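Local coordinates for 4-hydroxybenzoyl-CoA thioesterase (Bacillus halodurans, PDB 5WH9), which hydrolyses the thioester bond of gentisyl-coenzyme A as a hotdog-fold thioesterase, at the interface of chains A and B. Sequence-based numbering; all coordinates share one arbitrary frame. Chains: chain A/B, 4-hydroxybenzoyl-CoA thioesterase.

Contact 1 and contact 2 are neighbouring parts of one two-fold symmetric interface, with the centres of their C-alpha atoms about 8 Å apart. They share B:Ala60: its methyl group borders contact 1, while its backbone carbonyl is used in contact 2. Helix 25-40 and strand 59-64 serve both, and B:Tyr27 takes part in contact 1 and A:Tyr27 in contact 2. Contact 1 inserts a tyrosine into the partner; contact 2 pairs the strands directly. Such pairing is typical of hotdog-fold dimers, so the two chains probably form the basic dimer within the deposited four-chain assembly.

Contact 1: the interface of chains A and B. Residues chain A 23-24; chain B 27-28, 30-31, 60, 106, 108.
In this hotdog-fold thioesterase of the 4-hydroxybenzoyl-CoA thioesterase family, the Tyr-Pro segment just before helix 25-40 of chain A reaches across to chain B, where A:Tyr23 enters between helix 25-40 and strands 59-64 and 99-111. Its phenol OH donates a hydrogen bond to the carboxylate oxygen OE1 of B:Glu106 at 2.7 Å, using the anti lone pair, away from OE2. The ring and carboxylate planes stand 62° apart. B:Glu106 reaches the phenol with its chain extended beyond CG (chi2 178°).

A second shell helps hold that carboxylate in place. B:Arg108 NE forms a salt bridge with B:Glu106 OE2 at 2.8 Å; OE2 lies in the guanidinium plane, but the nitrogen sits well above the carboxylate plane. The same guanidinium, through NH2, meets B:Asp31 OD1 at 3.3 Å with a nearly straight bond (168° at H).

Near the hydroxyl end of the ring, CE1 of A:Tyr23 is held between two carbons, one off each face: the methyl CB of B:Ala60 at 3.8 Å and, on the opposite side, CB of B:Tyr27 at 3.9 Å. The two tyrosine side chains cross at about a right angle, with the A:Tyr23 hydroxyl at the edge of the B:Tyr27 ring, in its plane. Alongside, A:Pro24 lays CG against CA of B:Lys28 at 3.7 Å, packing the proline on the partner helix; its own CD lies 3.4 Å above the A:Tyr23 ring plane, displaced toward the rim, on the same side as B:Tyr27 CB.

Contact 2: the interface of chains A and B. Residues chain A 27, 59-61; chain B 59-62.
The phenol ring of A:Tyr27 turns one face toward the B:Tyr27 ring, the two planes being nearly parallel and their long axes roughly perpendicular; CD2 of A:Tyr27 lies against CE2 of B:Tyr27. At its far end, the A:Tyr27 OH donates a hydrogen bond to the backbone O of B:Ala60 at 2.9 Å. The donor approaches from above the carbonyl plane, 52° out of it, and therefore does not follow a lone pair. The first torsion of A:Tyr27 sets CG opposite the carbonyl carbon (chi1 -58°), which helps point the ring from helix 25-40 toward the partner strand.

Strands 59-64 of the two chains run antiparallel. A:Ala60 N donates to B:Cys62 O at 3.1 Å, and B:Cys62 N returns a bond to A:Ala60 O, also 3.1 Å; these paired backbone bonds fix the register of the strands.

The next bridge pairs A:Thr61 with B:Thr61, close to the two-fold axis. Their side chains share one rotamer, chi1 -42° in both, and meet reciprocally: OG1 of A:Thr61 faces the methyl CG2 of B:Thr61 at 3.2 Å, and CG2 of A:Thr61 faces OG1 of B:Thr61 at the same distance. The methyls CG2 of A:Thr61 and CG2 of B:Thr61 are 3.9 Å apart, an ordinary van der Waals contact. Beside them, the bent chain of A:Glu59 brings OE2 to 3.5 Å from CG2 of B:Thr61.

The strand pairing joins the sheets of the two subunits into one continuous sheet, while the tyrosine ties the helix to the partner strand, which probably stabilises the hotdog dimer.

Contact 1: the interface of chains A and B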
# COMPACT_ATOMS: atom_id res chain seq x y z
N TYR A 23 -4.20 -8.78 -5.29
CA TYR A 23 -4.78 -9.69 -4.34
C TYR A 23 -4.42 -9.47 -2.89
O TYR A 23 -5.24 -9.65 -2.05
CB TYR A 23 -4.60 -11.17 -4.73
CG TYR A 23 -3.41 -11.87 -4.16
CD1 TYR A 23 -3.43 -12.38 -2.92
CD2 TYR A 23 -2.30 -11.99 -4.87
CE1 TYR A 23 -2.36 -12.99 -2.39
CE2 TYR A 23 -1.22 -12.63 -4.40
CZ TYR A 23 -1.24 -13.13 -3.15
OH TYR A 23 -0.15 -13.76 -2.70
N PRO A 24 -3.17 -9.11 -2.60
CA PRO A 24 -2.85 -8.85 -1.21
C PRO A 24 -3.77 -7.88 -0.48
O PRO A 24 -3.75 -7.92 0.69
CB PRO A 24 -1.42 -8.28 -1.27
CG PRO A 24 -0.82 -8.85 -2.41
CD PRO A 24 -1.88 -8.86 -3.40
N TYR B 27 2.11 -11.12 1.47
CA TYR B 27 1.48 -11.55 0.22
C TYR B 27 1.99 -10.73 -0.96
O TYR B 27 2.18 -11.28 -2.04
CB TYR B 27 -0.05 -11.49 0.34
CG TYR B 27 -0.54 -12.37 1.47
CD1 TYR B 27 -0.79 -13.72 1.25
CD2 TYR B 27 -0.69 -11.88 2.77
CE1 TYR B 27 -1.20 -14.56 2.27
CE2 TYR B 27 -1.09 -12.73 3.83
CZ TYR B 27 -1.34 -14.07 3.55
OH TYR B 27 -1.78 -14.93 4.55
N LYS B 28 2.22 -9.44 -0.73
CA LYS B 28 2.84 -8.55 -1.69
C LYS B 28 4.21 -9.12 -2.07
O LYS B 28 4.57 -9.20 -3.25
CB LYS B 28 2.97 -7.14 -1.07
CG LYS B 28 3.85 -6.09 -1.76
CD LYS B 28 4.39 -5.07 -0.70
CE LYS B 28 4.89 -3.73 -1.27
NZ LYS B 28 6.12 -3.73 -2.16
N MET B 30 5.27 -12.25 -1.75
CA MET B 30 5.09 -13.48 -2.51
C MET B 30 4.70 -13.18 -3.94
O MET B 30 5.20 -13.79 -4.88
CB MET B 30 4.04 -14.39 -1.88
CG MET B 30 4.55 -15.12 -0.67
SD MET B 30 3.37 -16.31 0.00
CE MET B 30 1.93 -15.26 0.23
N ASP B 31 3.81 -12.22 -4.11
CA ASP B 31 3.47 -11.83 -5.47
C ASP B 31 4.76 -11.40 -6.21
O ASP B 31 4.98 -11.79 -7.36
CB ASP B 31 2.44 -10.72 -5.47
CG ASP B 31 1.95 -10.40 -6.86
OD1 ASP B 31 1.04 -11.08 -7.34
OD2 ASP B 31 2.49 -9.47 -7.46
N ALA B 60 -4.31 -18.38 -1.49
CA ALA B 60 -3.01 -18.06 -0.91
C ALA B 60 -3.00 -18.16 0.61
O ALA B 60 -3.95 -17.75 1.28
CB ALA B 60 -2.53 -16.69 -1.37
N GLU B 106 1.01 -20.09 -2.96
CA GLU B 106 0.00 -19.50 -3.81
C GLU B 106 -0.47 -20.61 -4.75
O GLU B 106 0.34 -21.30 -5.36
CB GLU B 106 0.62 -18.36 -4.63
CG GLU B 106 1.19 -17.20 -3.82
CD GLU B 106 1.84 -16.13 -4.69
OE1 GLU B 106 1.66 -14.93 -4.38
OE2 GLU B 106 2.55 -16.47 -5.67
N ARG B 108 -2.10 -20.83 -8.27
CA ARG B 108 -2.36 -19.95 -9.39
C ARG B 108 -2.80 -20.71 -10.64
O ARG B 108 -2.49 -21.88 -10.83
CB ARG B 108 -1.12 -19.09 -9.71
CG ARG B 108 -0.63 -18.19 -8.58
CD ARG B 108 0.59 -17.41 -9.04
NE ARG B 108 1.09 -16.45 -8.05
CZ ARG B 108 0.80 -15.14 -8.06
NH1 ARG B 108 0.00 -14.65 -8.99
NH2 ARG B 108 1.31 -14.34 -7.13

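Contact 2: the interface of chains A and B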
# COMPACT_ATOMS: atom_id res chain seq x y z
N TYR A 27 -6.22 -9.18 2.10
CA TYR A 27 -5.77 -9.37 3.49
C TYR A 27 -5.81 -8.06 4.28
O TYR A 27 -5.96 -8.04 5.49
CB TYR A 27 -4.37 -9.98 3.53
CG TYR A 27 -4.35 -11.31 2.83
CD1 TYR A 27 -4.19 -11.37 1.46
CD2 TYR A 27 -4.56 -12.49 3.52
CE1 TYR A 27 -4.21 -12.57 0.79
CE2 TYR A 27 -4.60 -13.70 2.87
CZ TYR A 27 -4.41 -13.74 1.51
OH TYR A 27 -4.44 -14.94 0.83
N GLU A 59 -1.60 -16.85 11.14
CA GLU A 59 -1.88 -17.57 9.93
C GLU A 59 -3.03 -16.94 9.21
O GLU A 59 -3.97 -16.62 9.82
CB GLU A 59 -2.17 -19.00 10.30
CG GLU A 59 -2.01 -20.04 9.25
CD GLU A 59 -3.34 -20.38 8.64
OE1 GLU A 59 -4.22 -20.84 9.36
OE2 GLU A 59 -3.55 -20.13 7.48
N ALA A 60 -2.95 -16.78 7.92
CA ALA A 60 -4.03 -16.25 7.14
C ALA A 60 -4.16 -17.00 5.85
O ALA A 60 -3.21 -17.47 5.32
CB ALA A 60 -3.85 -14.76 6.88
N THR A 61 -5.36 -17.09 5.36
CA THR A 61 -5.65 -17.77 4.11
C THR A 61 -6.83 -17.09 3.43
O THR A 61 -7.70 -16.54 4.10
CB THR A 61 -6.03 -19.24 4.33
OG1 THR A 61 -5.17 -19.82 5.32
CG2 THR A 61 -5.92 -20.03 3.04
N GLU B 59 -5.86 -19.05 -4.66
CA GLU B 59 -5.78 -19.28 -3.22
C GLU B 59 -4.39 -18.93 -2.69
O GLU B 59 -3.40 -19.16 -3.37
CB GLU B 59 -6.13 -20.74 -2.93
CG GLU B 59 -6.17 -21.11 -1.46
CD GLU B 59 -6.86 -22.45 -1.22
OE1 GLU B 59 -6.93 -23.26 -2.18
OE2 GLU B 59 -7.34 -22.68 -0.09
N ALA B 60 -4.31 -18.38 -1.49
CA ALA B 60 -3.01 -18.06 -0.91
C ALA B 60 -3.00 -18.16 0.61
O ALA B 60 -3.95 -17.75 1.28
CB ALA B 60 -2.53 -16.69 -1.37
N THR B 61 -1.91 -18.71 1.15
CA THR B 61 -1.81 -19.01 2.57
C THR B 61 -0.44 -18.63 3.09
O THR B 61 0.57 -18.83 2.43
CB THR B 61 -1.99 -20.51 2.82
OG1 THR B 61 -3.06 -21.01 2.02
CG2 THR B 61 -2.30 -20.77 4.29
N CYS B 62 -0.38 -18.07 4.29
CA CYS B 62 0.89 -17.76 4.87
C CYS B 62 0.86 -18.01 6.37
O CYS B 62 -0.17 -17.82 7.05
CB CYS B 62 1.35 -16.32 4.55
SG CYS B 62 3.20 -16.08 4.65